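Local coordinates for glycosyl hydrolases family 2, sugar binding domain protein (Bacteroides uniformis str. 3978 T3 ii, PDB 6D1P), which probably hydrolyses O-glycosidic bonds of glucuronides, as a beta-glucuronidase of glycoside hydrolase family 2 from a human gut bacterium, at residues I23-K28 against N195-P200; R106-F111 against E136-I141; V202-I207 against D295-T300; I224-G229 against F241-F246. All coordinates share one frame; numbering follows the deposited sequence.

Contact 1. Residues I23-K28 against N195-P200; sequences IPTDRK and NLVYTP
The N-terminal lead-in 23-28 converges on strand 195-199, from 7.7 Å between the CA atoms of Thr25 and Thr199 to 4.9 Å between those of Lys28 and Val197, just where strand 28-30 begins beside it. Strand 195-199 belongs to a four-stranded antiparallel sheet of the sugar-binding domain of the glycoside hydrolase family 2 fold, and its Val197 and Thr199 are bonded through the backbone to Cys108 and Arg106 of strand 106-111. Val197 is the side chain the lead-in wraps around. Its CG1, anti to the backbone N, is met by Thr25 CG2 at 3.6 Å and more loosely by Ile23 CD1, while CG2 lies beside the Lys28 aliphatic chain, the two side chains pointing the same way. Two residues on, the branch methyls of Ile23 and Thr199 touch, CG2 to CG2 at 3.5 Å, as the side chains cross obliquely. The segment is stiffened from within: Thr25 OG1 takes the N-H of Arg27 in an ST turn, and Lys28, bent at chi3 (63°), curls back so that NZ donates to Ile23 O at 2.8 Å, nearly along the C=O axis. NZ also forms a salt bridge with Glu110. Arg27 lays one guanidinium face over the ring edge of Tyr198, whose hydroxyl is held by the backbone N of Glu99. A single water joins the two backbones, accepting from Tyr198 N and donating to Arg27 O, each at 2.5 Å.

Contact 2. Residues R106-F111 against E136-I141; sequences RTCLEF and EWKADI
Asp140 OD1 is the best-held polar atom, with two bonds, from Arg106 NH2 and with Thr142 OG1; OD2 takes a third, from Arg106 NE. Arg106 comes side-on with these two nitrogens: NE donates almost straight (175°) to OD2 at 3.0 Å, on the syn lone pair and in the guanidinium plane, whereas NH2 reaches OD1 at 3.1 Å from above the carboxylate plane. Behind this salt bridge, strands 106-111 and 137-140 pair antiparallel. Leu109 with Ala139 and Phe111 with Trp137 are hydrogen-bonded pairs, the last closed in both directions, Phe111 N to Trp137 O at 2.9 Å and Trp137 N back to Phe111 O, and Ile141 N adds a bond to Thr107 O. The side chains of Phe111 and Trp137 share a sheet face with Leu109 and Ala139. Trp137 CG sits in the crowded position between backbone N and carbonyl carbon (chi1 55°), which brings its indole flat against Phe111 in an offset stack, six-membered ring centroids 4.0 Å apart and planes at 7°. Phe111 CB lies over the five-membered ring as a CH-pi contact. A serine in place of Trp137 removes the stack and the CH-pi contact, and would probably leave Phe111 and His130 less firmly packed. On the far side of strand 106-111 lies strand 194-199; strands 117-122 and 125-131 of the second sheet cover the aromatic face, His130 stacking on Trp137, and Ile141 is the N-cap of helix 142-149.

Contact 3. Residues V202-I207 against D295-T300; sequences VHFEQI and DTLRTT
The chain enters at His203, whose CB rests on Leu297 CD2 at 4.0 Å, while the imidazole leads away and ND1 is bonded to Pro200 O. Phe204 comes next and carries the contact. With CG anti to the carbonyl carbon (chi1 -50°), its ring slides past Leu297 in the opposite direction, CD2 meeting Leu297 CD2 at 3.4 Å and Thr299 CG2 at 3.7 Å. An alanine at Phe204 takes away the ring, and would probably leave Leu297 without its main partner across the contact and Thr299 with only Ile207. A classic beta bulge, with Glu205 and Gln206 set against Ala227 of strand 219-229, follows, and beyond it Ile207 points back to the other strand and reaches Thr299 tip to tip, CD1 to CG2 at 3.5 Å. The strands run at 22° with axes 8.2 Å apart, joined by apolar packing alone. They belong to different sheets of a beta-sandwich: 203-213 is an outer strand beside 219-229, and 295-303 is an outer strand beside 284-292, whose Leu290 also touches Phe204.

Contact 4. Residues I224-G229 against F241-F246; sequences IDIAFG and FSLRVF
Phe228 and Phe241 set the pattern: the rings cross with planes at 63° and centroids 5.2 Å apart, the edge of Phe228 directed at the face of Phe241. It is Phe228 CZ that makes the approach, 3.7 Å from Phe241 CD2 and offset toward the rim of that face. Phe241 can present its face because its CG takes the crowded position between backbone N and carbonyl carbon (chi1 81°), whereas Phe228 has CG anti to the carbonyl carbon. Next to the T-shaped pair Ile226 works end-on. Its CD1 reaches Leu243 CD1 tip to tip at 3.5 Å and also comes to Phe241 CE1, 4.0 Å away, so one methyl touches both leucine and ring. Farther along, Ile224 CD1 touches Leu243 CD2 more loosely, at 4.2 Å. All five side chains are hydrocarbon and buried, and every one points across to the other strand. The strand axes lie 11.2 Å apart at 146°, so the contact is face-to-face sheet packing and not strand pairing. Phe228 also meets the ring of Phe204 on its own sheet, and Leu290 and Ala288 of strand 284-292 flank Phe241 and Leu243. Apolar side chains meeting end to end between two antiparallel sheets are characteristic of the immunoglobulin-like beta-sandwich domain of glycoside hydrolase family 2.

How the contacts relate
The four contacts form a row across two adjoining domains. Contact 2 and contact 1 have centres about 9 Å apart and share the sheet 28-30, 194-199, 106-111, 137-140 of the sugar-binding domain; in sequence contact 2 is nested inside the loop that contact 1 closes. Strand 194-199 then leads directly into 203-213 and so to contact 3, whose centre is also about 9 Å from that of contact 1. Lead-in 23-28 bridges the domains, since Asp26 bonds to Arg298 and Thr300. Contact 4, nested within contact 3, its centre about 8 Å from that of contact 3, continues the same sandwich interior, while the centres of contacts 2 and 4 are about 22 Å apart. The N-terminal residues thus tie the two beta domains together.

Contact 1. Residues I23-K28 against N195-P200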
loop_
_atom_site.group_PDB
_atom_site.type_symbol
_atom_site.label_atom_id
_atom_site.label_comp_id
_atom_site.label_asym_id
_atom_site.label_seq_id
_atom_site.Cartn_x
_atom_site.Cartn_y
_atom_site.Cartn_z
ATOM N N ILE A 23 8.367 7.822 -33.040
ATOM C CA ILE A 23 8.418 8.612 -34.278
ATOM C C ILE A 23 9.839 9.124 -34.494
ATOM O O ILE A 23 10.442 9.664 -33.556
ATOM C CB ILE A 23 7.430 9.770 -34.224
ATOM C CG1 ILE A 23 6.088 9.308 -33.644
ATOM C CG2 ILE A 23 7.179 10.279 -35.601
ATOM C CD1 ILE A 23 5.833 9.791 -32.210
ATOM N N PRO A 24 10.389 9.001 -35.697
ATOM C CA PRO A 24 11.691 9.622 -35.979
ATOM C C PRO A 24 11.570 11.116 -36.242
ATOM O O PRO A 24 11.156 11.539 -37.329
ATOM C CB PRO A 24 12.176 8.878 -37.230
ATOM C CG PRO A 24 11.187 7.753 -37.444
ATOM C CD PRO A 24 9.915 8.188 -36.824
ATOM N N THR A 25 11.893 11.927 -35.236
ATOM C CA THR A 25 12.128 13.348 -35.438
ATOM C C THR A 25 13.103 13.830 -34.379
ATOM O O THR A 25 13.058 13.382 -33.230
ATOM C CB THR A 25 10.848 14.195 -35.376
ATOM O OG1 THR A 25 11.218 15.575 -35.253
ATOM C CG2 THR A 25 9.990 13.803 -34.180
ATOM N N ASP A 26 13.983 14.741 -34.772
ATOM C CA ASP A 26 14.929 15.312 -33.831
ATOM C C ASP A 26 14.281 16.333 -32.910
ATOM O O ASP A 26 14.972 16.903 -32.063
ATOM C CB ASP A 26 16.095 15.949 -34.596
ATOM C CG ASP A 26 16.862 14.936 -35.425
ATOM O OD1 ASP A 26 16.445 13.755 -35.432
ATOM O OD2 ASP A 26 17.866 15.313 -36.075
ATOM N N ARG A 27 12.980 16.553 -33.038
ATOM C CA ARG A 27 12.263 17.600 -32.313
ATOM C C ARG A 27 11.200 16.956 -31.398
ATOM O O ARG A 27 10.093 16.623 -31.833
ATOM C CB ARG A 27 11.663 18.607 -33.358
ATOM C CG ARG A 27 10.941 19.836 -32.798
ATOM C CD ARG A 27 9.416 19.632 -32.844
ATOM N NE ARG A 27 8.649 20.876 -32.773
ATOM C CZ ARG A 27 8.566 21.663 -31.697
ATOM N NH1 ARG A 27 9.221 21.365 -30.575
ATOM N NH2 ARG A 27 7.832 22.766 -31.745
ATOM N N LYS A 28 11.538 16.784 -30.113
ATOM C CA LYS A 28 10.592 16.241 -29.138
ATOM C C LYS A 28 10.850 16.833 -27.757
ATOM O O LYS A 28 11.976 17.233 -27.447
ATOM C CB LYS A 28 10.669 14.708 -29.093
ATOM C CG LYS A 28 12.026 14.139 -29.449
ATOM C CD LYS A 28 11.960 12.627 -29.634
ATOM C CE LYS A 28 11.059 12.233 -30.789
ATOM N NZ LYS A 28 11.086 10.750 -31.034
ATOM N N ASN A 195 7.380 11.749 -23.857
ATOM C CA ASN A 195 7.686 12.842 -24.768
ATOM C C ASN A 195 6.424 13.332 -25.455
ATOM O O ASN A 195 5.583 12.531 -25.871
ATOM C CB ASN A 195 8.703 12.407 -25.831
ATOM C CG ASN A 195 9.950 11.840 -25.223
ATOM O OD1 ASN A 195 10.546 12.448 -24.322
ATOM N ND2 ASN A 195 10.349 10.657 -25.678
ATOM N N LEU A 196 6.294 14.651 -25.565
ATOM C CA LEU A 196 5.310 15.271 -26.447
ATOM C C LEU A 196 5.958 15.508 -27.807
ATOM O O LEU A 196 7.044 16.100 -27.885
ATOM C CB LEU A 196 4.812 16.587 -25.847
ATOM C CG LEU A 196 3.734 17.330 -26.627
ATOM C CD1 LEU A 196 2.466 16.494 -26.714
ATOM C CD2 LEU A 196 3.465 18.676 -25.962
ATOM N N VAL A 197 5.324 15.018 -28.872
ATOM C CA VAL A 197 5.978 14.970 -30.180
ATOM C C VAL A 197 5.002 15.400 -31.267
ATOM O O VAL A 197 3.879 14.885 -31.353
ATOM C CB VAL A 197 6.545 13.569 -30.490
ATOM C CG1 VAL A 197 7.265 13.564 -31.841
ATOM C CG2 VAL A 197 7.489 13.116 -29.385
ATOM N N TYR A 198 5.442 16.341 -32.099
ATOM C CA TYR A 198 4.679 16.853 -33.230
ATOM C C TYR A 198 5.326 16.416 -34.540
ATOM O O TYR A 198 6.557 16.440 -34.673
ATOM C CB TYR A 198 4.615 18.383 -33.208
ATOM C CG TYR A 198 4.178 19.036 -31.915
ATOM C CD1 TYR A 198 2.875 18.927 -31.471
ATOM C CD2 TYR A 198 5.059 19.815 -31.171
ATOM C CE1 TYR A 198 2.455 19.545 -30.305
ATOM C CE2 TYR A 198 4.647 20.444 -29.999
ATOM C CZ TYR A 198 3.338 20.303 -29.576
ATOM O OH TYR A 198 2.895 20.914 -28.419
ATOM N N THR A 199 4.501 16.036 -35.509
ATOM C CA THR A 199 4.959 15.648 -36.836
ATOM C C THR A 199 3.994 16.198 -37.873
ATOM O O THR A 199 2.827 16.471 -37.563
ATOM C CB THR A 199 5.068 14.124 -37.008
ATOM O OG1 THR A 199 3.821 13.509 -36.671
ATOM C CG2 THR A 199 6.162 13.558 -36.145
ATOM N N PRO A 200 4.448 16.373 -39.116
ATOM C CA PRO A 200 3.544 16.786 -40.194
ATOM C C PRO A 200 2.539 15.696 -40.541
ATOM O O PRO A 200 2.656 14.536 -40.137
ATOM C CB PRO A 200 4.491 17.050 -41.371
ATOM C CG PRO A 200 5.808 17.257 -40.764
ATOM C CD PRO A 200 5.853 16.387 -39.555
HETATM O O HOH W 1 7.692 17.262 -31.764
#

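Contact 2. Residues R106-F111 against E136-I141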
loop_
_atom_site.group_PDB
_atom_site.type_symbol
_atom_site.label_atom_id
_atom_site.label_comp_id
_atom_site.label_asym_id
_atom_site.label_seq_id
_atom_site.Cartn_x
_atom_site.Cartn_y
_atom_site.Cartn_z
ATOM N N ARG A 106 0.232 16.096 -36.514
ATOM C CA ARG A 106 -0.238 15.086 -35.580
ATOM C C ARG A 106 0.553 15.168 -34.283
ATOM O O ARG A 106 1.759 15.444 -34.289
ATOM C CB ARG A 106 -0.152 13.695 -36.208
ATOM C CG ARG A 106 -0.916 13.624 -37.517
ATOM C CD ARG A 106 -1.475 12.248 -37.786
ATOM N NE ARG A 106 -2.439 11.822 -36.775
ATOM C CZ ARG A 106 -3.714 12.201 -36.742
ATOM N NH1 ARG A 106 -4.188 13.038 -37.653
ATOM N NH2 ARG A 106 -4.520 11.749 -35.788
ATOM N N THR A 107 -0.145 14.964 -33.167
ATOM C CA THR A 107 0.432 15.105 -31.837
ATOM C C THR A 107 0.363 13.764 -31.127
ATOM O O THR A 107 -0.717 13.177 -31.006
ATOM C CB THR A 107 -0.292 16.171 -30.995
ATOM O OG1 THR A 107 -0.304 17.424 -31.685
ATOM C CG2 THR A 107 0.429 16.365 -29.669
ATOM N N CYS A 108 1.511 13.299 -30.644
ATOM C CA CYS A 108 1.615 12.020 -29.961
ATOM C C CYS A 108 2.314 12.171 -28.623
ATOM O O CYS A 108 3.292 12.919 -28.491
ATOM C CB CYS A 108 2.383 11.003 -30.800
ATOM S SG CYS A 108 1.459 10.451 -32.219
ATOM N N LEU A 109 1.810 11.444 -27.635
ATOM C CA LEU A 109 2.593 11.147 -26.450
ATOM C C LEU A 109 3.414 9.903 -26.750
ATOM O O LEU A 109 2.872 8.883 -27.190
ATOM C CB LEU A 109 1.695 10.927 -25.242
ATOM C CG LEU A 109 0.911 12.174 -24.846
ATOM C CD1 LEU A 109 -0.038 11.853 -23.709
ATOM C CD2 LEU A 109 1.874 13.274 -24.438
ATOM N N GLU A 110 4.715 10.011 -26.565
ATOM C CA GLU A 110 5.641 8.921 -26.801
ATOM C C GLU A 110 6.099 8.377 -25.459
ATOM O O GLU A 110 6.458 9.153 -24.564
ATOM C CB GLU A 110 6.849 9.402 -27.606
ATOM C CG GLU A 110 6.922 8.878 -29.006
ATOM C CD GLU A 110 8.299 9.081 -29.602
ATOM O OE1 GLU A 110 9.193 9.558 -28.866
ATOM O OE2 GLU A 110 8.491 8.749 -30.785
ATOM N N PHE A 111 6.106 7.051 -25.331
ATOM C CA PHE A 111 6.494 6.376 -24.096
ATOM C C PHE A 111 7.743 5.558 -24.374
ATOM O O PHE A 111 7.685 4.571 -25.117
ATOM C CB PHE A 111 5.368 5.484 -23.576
ATOM C CG PHE A 111 4.119 6.231 -23.242
ATOM C CD1 PHE A 111 3.174 6.474 -24.210
ATOM C CD2 PHE A 111 3.893 6.689 -21.959
ATOM C CE1 PHE A 111 2.025 7.166 -23.908
ATOM C CE2 PHE A 111 2.744 7.384 -21.646
ATOM C CZ PHE A 111 1.810 7.628 -22.617
ATOM N N GLU A 136 8.955 0.472 -26.549
ATOM C CA GLU A 136 8.455 1.815 -26.799
ATOM C C GLU A 136 7.159 1.751 -27.581
ATOM O O GLU A 136 6.941 0.844 -28.389
ATOM C CB GLU A 136 9.460 2.647 -27.588
ATOM C CG GLU A 136 10.840 2.638 -27.012
ATOM C CD GLU A 136 11.767 3.568 -27.751
ATOM O OE1 GLU A 136 11.601 3.717 -28.978
ATOM O OE2 GLU A 136 12.645 4.159 -27.100
ATOM N N TRP A 137 6.314 2.751 -27.356
ATOM C CA TRP A 137 5.000 2.808 -27.981
ATOM C C TRP A 137 4.533 4.252 -27.886
ATOM O O TRP A 137 5.123 5.062 -27.170
ATOM C CB TRP A 137 4.030 1.828 -27.305
ATOM C CG TRP A 137 3.941 2.045 -25.801
ATOM C CD1 TRP A 137 4.855 1.673 -24.856
ATOM C CD2 TRP A 137 2.868 2.674 -25.093
ATOM N NE1 TRP A 137 4.424 2.044 -23.607
ATOM C CE2 TRP A 137 3.207 2.665 -23.723
ATOM C CE3 TRP A 137 1.662 3.257 -25.484
ATOM C CZ2 TRP A 137 2.386 3.221 -22.745
ATOM C CZ3 TRP A 137 0.838 3.811 -24.501
ATOM C CH2 TRP A 137 1.214 3.795 -23.151
ATOM N N LYS A 138 3.467 4.573 -28.614
ATOM C CA LYS A 138 2.959 5.936 -28.615
ATOM C C LYS A 138 1.434 5.934 -28.594
ATOM O O LYS A 138 0.779 4.922 -28.845
ATOM C CB LYS A 138 3.481 6.728 -29.821
ATOM C CG LYS A 138 2.998 6.220 -31.175
ATOM C CD LYS A 138 3.558 7.089 -32.297
ATOM C CE LYS A 138 3.295 6.476 -33.647
ATOM N NZ LYS A 138 1.844 6.161 -33.791
ATOM N N ALA A 139 0.874 7.102 -28.288
ATOM C CA ALA A 139 -0.565 7.336 -28.306
ATOM C C ALA A 139 -0.826 8.604 -29.103
ATOM O O ALA A 139 -0.300 9.671 -28.764
ATOM C CB ALA A 139 -1.129 7.467 -26.885
ATOM N N ASP A 140 -1.631 8.488 -30.154
ATOM C CA ASP A 140 -1.931 9.611 -31.031
ATOM C C ASP A 140 -3.127 10.359 -30.452
ATOM O O ASP A 140 -4.264 9.884 -30.533
ATOM C CB ASP A 140 -2.202 9.119 -32.454
ATOM C CG ASP A 140 -2.133 10.240 -33.488
ATOM O OD1 ASP A 140 -2.795 11.278 -33.279
ATOM O OD2 ASP A 140 -1.409 10.081 -34.507
ATOM N N ILE A 141 -2.879 11.528 -29.865
ATOM C CA ILE A 141 -3.943 12.263 -29.188
ATOM C C ILE A 141 -4.531 13.356 -30.069
ATOM O O ILE A 141 -5.314 14.185 -29.586
ATOM C CB ILE A 141 -3.447 12.843 -27.861
ATOM C CG1 ILE A 141 -2.378 13.894 -28.128
ATOM C CG2 ILE A 141 -2.904 11.733 -26.973
ATOM C CD1 ILE A 141 -1.914 14.580 -26.890
#

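Contact 3. Residues V202-I207 against D295-T300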
loop_
_atom_site.group_PDB
_atom_site.type_symbol
_atom_site.label_atom_id
_atom_site.label_comp_id
_atom_site.label_asym_id
_atom_site.label_seq_id
_atom_site.Cartn_x
_atom_site.Cartn_y
_atom_site.Cartn_z
ATOM N N VAL A 202 2.358 14.252 -43.228
ATOM C CA VAL A 202 3.195 13.233 -43.839
ATOM C C VAL A 202 4.560 13.322 -43.174
ATOM O O VAL A 202 5.097 14.418 -43.000
ATOM C CB VAL A 202 3.276 13.407 -45.368
ATOM C CG1 VAL A 202 4.350 12.509 -45.963
ATOM C CG2 VAL A 202 1.919 13.103 -46.002
ATOM N N HIS A 203 5.108 12.171 -42.797
ATOM C CA HIS A 203 6.176 12.085 -41.811
ATOM C C HIS A 203 6.903 10.770 -42.013
ATOM O O HIS A 203 6.387 9.852 -42.653
ATOM C CB HIS A 203 5.607 12.144 -40.390
ATOM C CG HIS A 203 4.471 11.191 -40.181
ATOM N ND1 HIS A 203 3.149 11.575 -40.260
ATOM C CD2 HIS A 203 4.461 9.853 -39.967
ATOM C CE1 HIS A 203 2.374 10.521 -40.081
ATOM N NE2 HIS A 203 3.145 9.462 -39.901
ATOM N N PHE A 204 8.095 10.675 -41.437
ATOM C CA PHE A 204 8.796 9.401 -41.418
ATOM C C PHE A 204 8.133 8.474 -40.410
ATOM O O PHE A 204 7.921 8.850 -39.252
ATOM C CB PHE A 204 10.267 9.597 -41.063
ATOM C CG PHE A 204 10.940 10.656 -41.871
ATOM C CD1 PHE A 204 11.175 10.469 -43.223
ATOM C CD2 PHE A 204 11.341 11.839 -41.280
ATOM C CE1 PHE A 204 11.794 11.448 -43.976
ATOM C CE2 PHE A 204 11.968 12.827 -42.027
ATOM C CZ PHE A 204 12.193 12.629 -43.378
ATOM N N GLU A 205 7.786 7.267 -40.857
ATOM C CA GLU A 205 7.301 6.252 -39.933
ATOM C C GLU A 205 8.442 5.353 -39.465
ATOM O O GLU A 205 8.650 5.180 -38.260
ATOM C CB GLU A 205 6.178 5.436 -40.584
ATOM C CG GLU A 205 5.208 4.827 -39.583
ATOM C CD GLU A 205 3.777 4.762 -40.108
ATOM O OE1 GLU A 205 2.943 5.590 -39.666
ATOM O OE2 GLU A 205 3.488 3.892 -40.963
ATOM N N GLN A 206 9.223 4.818 -40.400
ATOM C CA GLN A 206 10.313 3.920 -40.056
ATOM C C GLN A 206 11.499 4.181 -40.977
ATOM O O GLN A 206 11.328 4.511 -42.153
ATOM C CB GLN A 206 9.848 2.462 -40.155
ATOM C CG GLN A 206 10.719 1.452 -39.426
ATOM C CD GLN A 206 10.094 0.063 -39.409
ATOM O OE1 GLN A 206 10.034 -0.589 -38.360
ATOM N NE2 GLN A 206 9.624 -0.399 -40.576
ATOM N N ILE A 207 12.709 4.040 -40.426
ATOM C CA ILE A 207 13.952 4.229 -41.175
ATOM C C ILE A 207 14.942 3.143 -40.786
ATOM O O ILE A 207 15.598 3.220 -39.739
ATOM C CB ILE A 207 14.556 5.630 -40.938
ATOM C CG1 ILE A 207 13.651 6.703 -41.545
ATOM C CG2 ILE A 207 15.997 5.730 -41.489
ATOM C CD1 ILE A 207 14.306 8.043 -41.695
ATOM N N ASP A 295 8.353 24.174 -43.304
ATOM C CA ASP A 295 8.944 23.531 -42.142
ATOM C C ASP A 295 9.723 22.293 -42.558
ATOM O O ASP A 295 9.347 21.580 -43.489
ATOM C CB ASP A 295 7.854 23.162 -41.134
ATOM C CG ASP A 295 7.020 24.358 -40.729
ATOM O OD1 ASP A 295 7.640 25.390 -40.378
ATOM O OD2 ASP A 295 5.766 24.278 -40.784
ATOM N N THR A 296 10.813 22.037 -41.857
ATOM C CA THR A 296 11.710 20.939 -42.189
ATOM C C THR A 296 11.630 19.856 -41.118
ATOM O O THR A 296 12.110 20.048 -39.993
ATOM C CB THR A 296 13.135 21.449 -42.338
ATOM O OG1 THR A 296 13.171 22.412 -43.396
ATOM C CG2 THR A 296 14.083 20.313 -42.658
ATOM N N LEU A 297 11.030 18.721 -41.474
ATOM C CA LEU A 297 11.100 17.525 -40.646
ATOM C C LEU A 297 12.445 16.851 -40.879
ATOM O O LEU A 297 12.781 16.488 -42.012
ATOM C CB LEU A 297 9.954 16.571 -40.971
ATOM C CG LEU A 297 9.931 15.252 -40.188
ATOM C CD1 LEU A 297 9.600 15.487 -38.717
ATOM C CD2 LEU A 297 8.952 14.270 -40.810
ATOM N N ARG A 298 13.226 16.710 -39.818
ATOM C CA ARG A 298 14.516 16.049 -39.891
ATOM C C ARG A 298 14.558 14.908 -38.892
ATOM O O ARG A 298 13.981 14.991 -37.802
ATOM C CB ARG A 298 15.666 17.013 -39.592
ATOM C CG ARG A 298 17.046 16.381 -39.721
ATOM C CD ARG A 298 18.149 17.329 -39.285
ATOM N NE ARG A 298 17.682 18.711 -39.287
ATOM C CZ ARG A 298 17.682 19.501 -40.356
ATOM N NH1 ARG A 298 18.127 19.040 -41.524
ATOM N NH2 ARG A 298 17.226 20.744 -40.254
ATOM N N THR A 299 15.249 13.840 -39.273
ATOM C CA THR A 299 15.593 12.790 -38.331
ATOM C C THR A 299 17.020 12.350 -38.597
ATOM O O THR A 299 17.411 12.133 -39.748
ATOM C CB THR A 299 14.632 11.598 -38.418
ATOM O OG1 THR A 299 15.062 10.575 -37.514
ATOM C CG2 THR A 299 14.594 11.035 -39.831
ATOM N N THR A 300 17.791 12.234 -37.527
ATOM C CA THR A 300 19.190 11.850 -37.590
ATOM C C THR A 300 19.354 10.470 -36.972
ATOM O O THR A 300 18.820 10.203 -35.889
ATOM C CB THR A 300 20.049 12.872 -36.855
ATOM O OG1 THR A 300 19.784 14.173 -37.390
ATOM C CG2 THR A 300 21.508 12.540 -36.998
#

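Contact 4. Residues I224-G229 against F241-F246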
loop_
_atom_site.group_PDB
_atom_site.type_symbol
_atom_site.label_atom_id
_atom_site.label_comp_id
_atom_site.label_asym_id
_atom_site.label_seq_id
_atom_site.Cartn_x
_atom_site.Cartn_y
_atom_site.Cartn_z
ATOM N N ILE A 224 19.137 1.242 -47.203
ATOM C CA ILE A 224 18.291 2.119 -46.402
ATOM C C ILE A 224 16.853 1.990 -46.880
ATOM O O ILE A 224 16.554 2.276 -48.045
ATOM C CB ILE A 224 18.752 3.582 -46.472
ATOM C CG1 ILE A 224 20.126 3.714 -45.838
ATOM C CG2 ILE A 224 17.783 4.481 -45.749
ATOM C CD1 ILE A 224 20.583 5.134 -45.723
ATOM N N ASP A 225 15.963 1.584 -45.974
ATOM C CA ASP A 225 14.538 1.455 -46.251
ATOM C C ASP A 225 13.774 2.473 -45.422
ATOM O O ASP A 225 13.971 2.561 -44.206
ATOM C CB ASP A 225 14.040 0.044 -45.939
ATOM C CG ASP A 225 14.840 -1.022 -46.658
ATOM O OD1 ASP A 225 15.138 -0.826 -47.857
ATOM O OD2 ASP A 225 15.182 -2.047 -46.024
ATOM N N ILE A 226 12.890 3.220 -46.078
ATOM C CA ILE A 226 12.195 4.345 -45.469
ATOM C C ILE A 226 10.706 4.213 -45.737
ATOM O O ILE A 226 10.293 4.051 -46.890
ATOM C CB ILE A 226 12.712 5.688 -46.012
ATOM C CG1 ILE A 226 14.153 5.912 -45.561
ATOM C CG2 ILE A 226 11.807 6.833 -45.559
ATOM C CD1 ILE A 226 14.631 7.307 -45.777
ATOM N N ALA A 227 9.902 4.321 -44.681
ATOM C CA ALA A 227 8.454 4.225 -44.773
ATOM C C ALA A 227 7.809 5.514 -44.284
ATOM O O ALA A 227 8.255 6.103 -43.295
ATOM C CB ALA A 227 7.939 3.046 -43.958
ATOM N N PHE A 228 6.744 5.937 -44.964
ATOM C CA PHE A 228 6.072 7.201 -44.684
ATOM C C PHE A 228 4.644 6.972 -44.204
ATOM O O PHE A 228 3.923 6.124 -44.743
ATOM C CB PHE A 228 6.040 8.109 -45.928
ATOM C CG PHE A 228 7.372 8.703 -46.286
ATOM C CD1 PHE A 228 8.206 8.072 -47.200
ATOM C CD2 PHE A 228 7.791 9.897 -45.710
ATOM C CE1 PHE A 228 9.435 8.616 -47.530
ATOM C CE2 PHE A 228 9.020 10.452 -46.035
ATOM C CZ PHE A 228 9.842 9.808 -46.952
ATOM N N GLY A 229 4.239 7.747 -43.192
ATOM C CA GLY A 229 2.858 7.822 -42.775
ATOM C C GLY A 229 2.173 9.030 -43.388
ATOM O O GLY A 229 2.809 10.012 -43.759
ATOM N N PHE A 241 12.193 14.371 -51.256
ATOM C CA PHE A 241 12.780 14.409 -49.921
ATOM C C PHE A 241 14.254 14.053 -50.036
ATOM O O PHE A 241 14.679 13.418 -51.002
ATOM C CB PHE A 241 12.071 13.442 -48.952
ATOM C CG PHE A 241 12.528 11.997 -49.068
ATOM C CD1 PHE A 241 13.646 11.539 -48.370
ATOM C CD2 PHE A 241 11.825 11.093 -49.856
ATOM C CE1 PHE A 241 14.061 10.225 -48.475
ATOM C CE2 PHE A 241 12.239 9.773 -49.965
ATOM C CZ PHE A 241 13.356 9.338 -49.272
ATOM N N SER A 242 15.025 14.430 -49.017
ATOM C CA SER A 242 16.473 14.315 -49.076
ATOM C C SER A 242 17.009 13.276 -48.101
ATOM O O SER A 242 16.358 12.908 -47.121
ATOM C CB SER A 242 17.144 15.657 -48.788
ATOM O OG SER A 242 18.549 15.509 -48.893
ATOM N N LEU A 243 18.247 12.854 -48.365
ATOM C CA LEU A 243 18.892 11.771 -47.623
ATOM C C LEU A 243 20.401 11.967 -47.723
ATOM O O LEU A 243 20.954 11.872 -48.824
ATOM C CB LEU A 243 18.484 10.426 -48.204
ATOM C CG LEU A 243 18.634 9.203 -47.313
ATOM C CD1 LEU A 243 17.514 9.217 -46.301
ATOM C CD2 LEU A 243 18.593 7.949 -48.138
ATOM N N ARG A 244 21.067 12.225 -46.592
ATOM C CA ARG A 244 22.511 12.438 -46.580
ATOM C C ARG A 244 23.181 11.547 -45.542
ATOM O O ARG A 244 22.650 11.350 -44.446
ATOM C CB ARG A 244 22.853 13.898 -46.290
ATOM C CG ARG A 244 22.335 14.880 -47.318
ATOM C CD ARG A 244 22.781 16.303 -46.983
ATOM N NE ARG A 244 21.635 17.202 -46.854
ATOM C CZ ARG A 244 21.065 17.838 -47.875
ATOM N NH1 ARG A 244 21.546 17.675 -49.103
ATOM N NH2 ARG A 244 20.017 18.635 -47.671
ATOM N N VAL A 245 24.356 11.026 -45.883
ATOM C CA VAL A 245 25.124 10.151 -45.003
ATOM C C VAL A 245 26.446 10.826 -44.674
ATOM O O VAL A 245 27.248 11.094 -45.575
ATOM C CB VAL A 245 25.372 8.775 -45.633
ATOM C CG1 VAL A 245 26.341 7.992 -44.780
ATOM C CG2 VAL A 245 24.070 8.021 -45.764
ATOM N N PHE A 246 26.690 11.061 -43.384
ATOM C CA PHE A 246 27.885 11.751 -42.914
ATOM C C PHE A 246 28.851 10.787 -42.242
ATOM O O PHE A 246 28.433 9.875 -41.526
ATOM C CB PHE A 246 27.521 12.863 -41.935
ATOM C CG PHE A 246 26.620 13.905 -42.520
ATOM C CD1 PHE A 246 27.150 15.010 -43.174
ATOM C CD2 PHE A 246 25.240 13.782 -42.422
ATOM C CE1 PHE A 246 26.318 15.974 -43.715
ATOM C CE2 PHE A 246 24.404 14.738 -42.962
ATOM C CZ PHE A 246 24.941 15.840 -43.608
#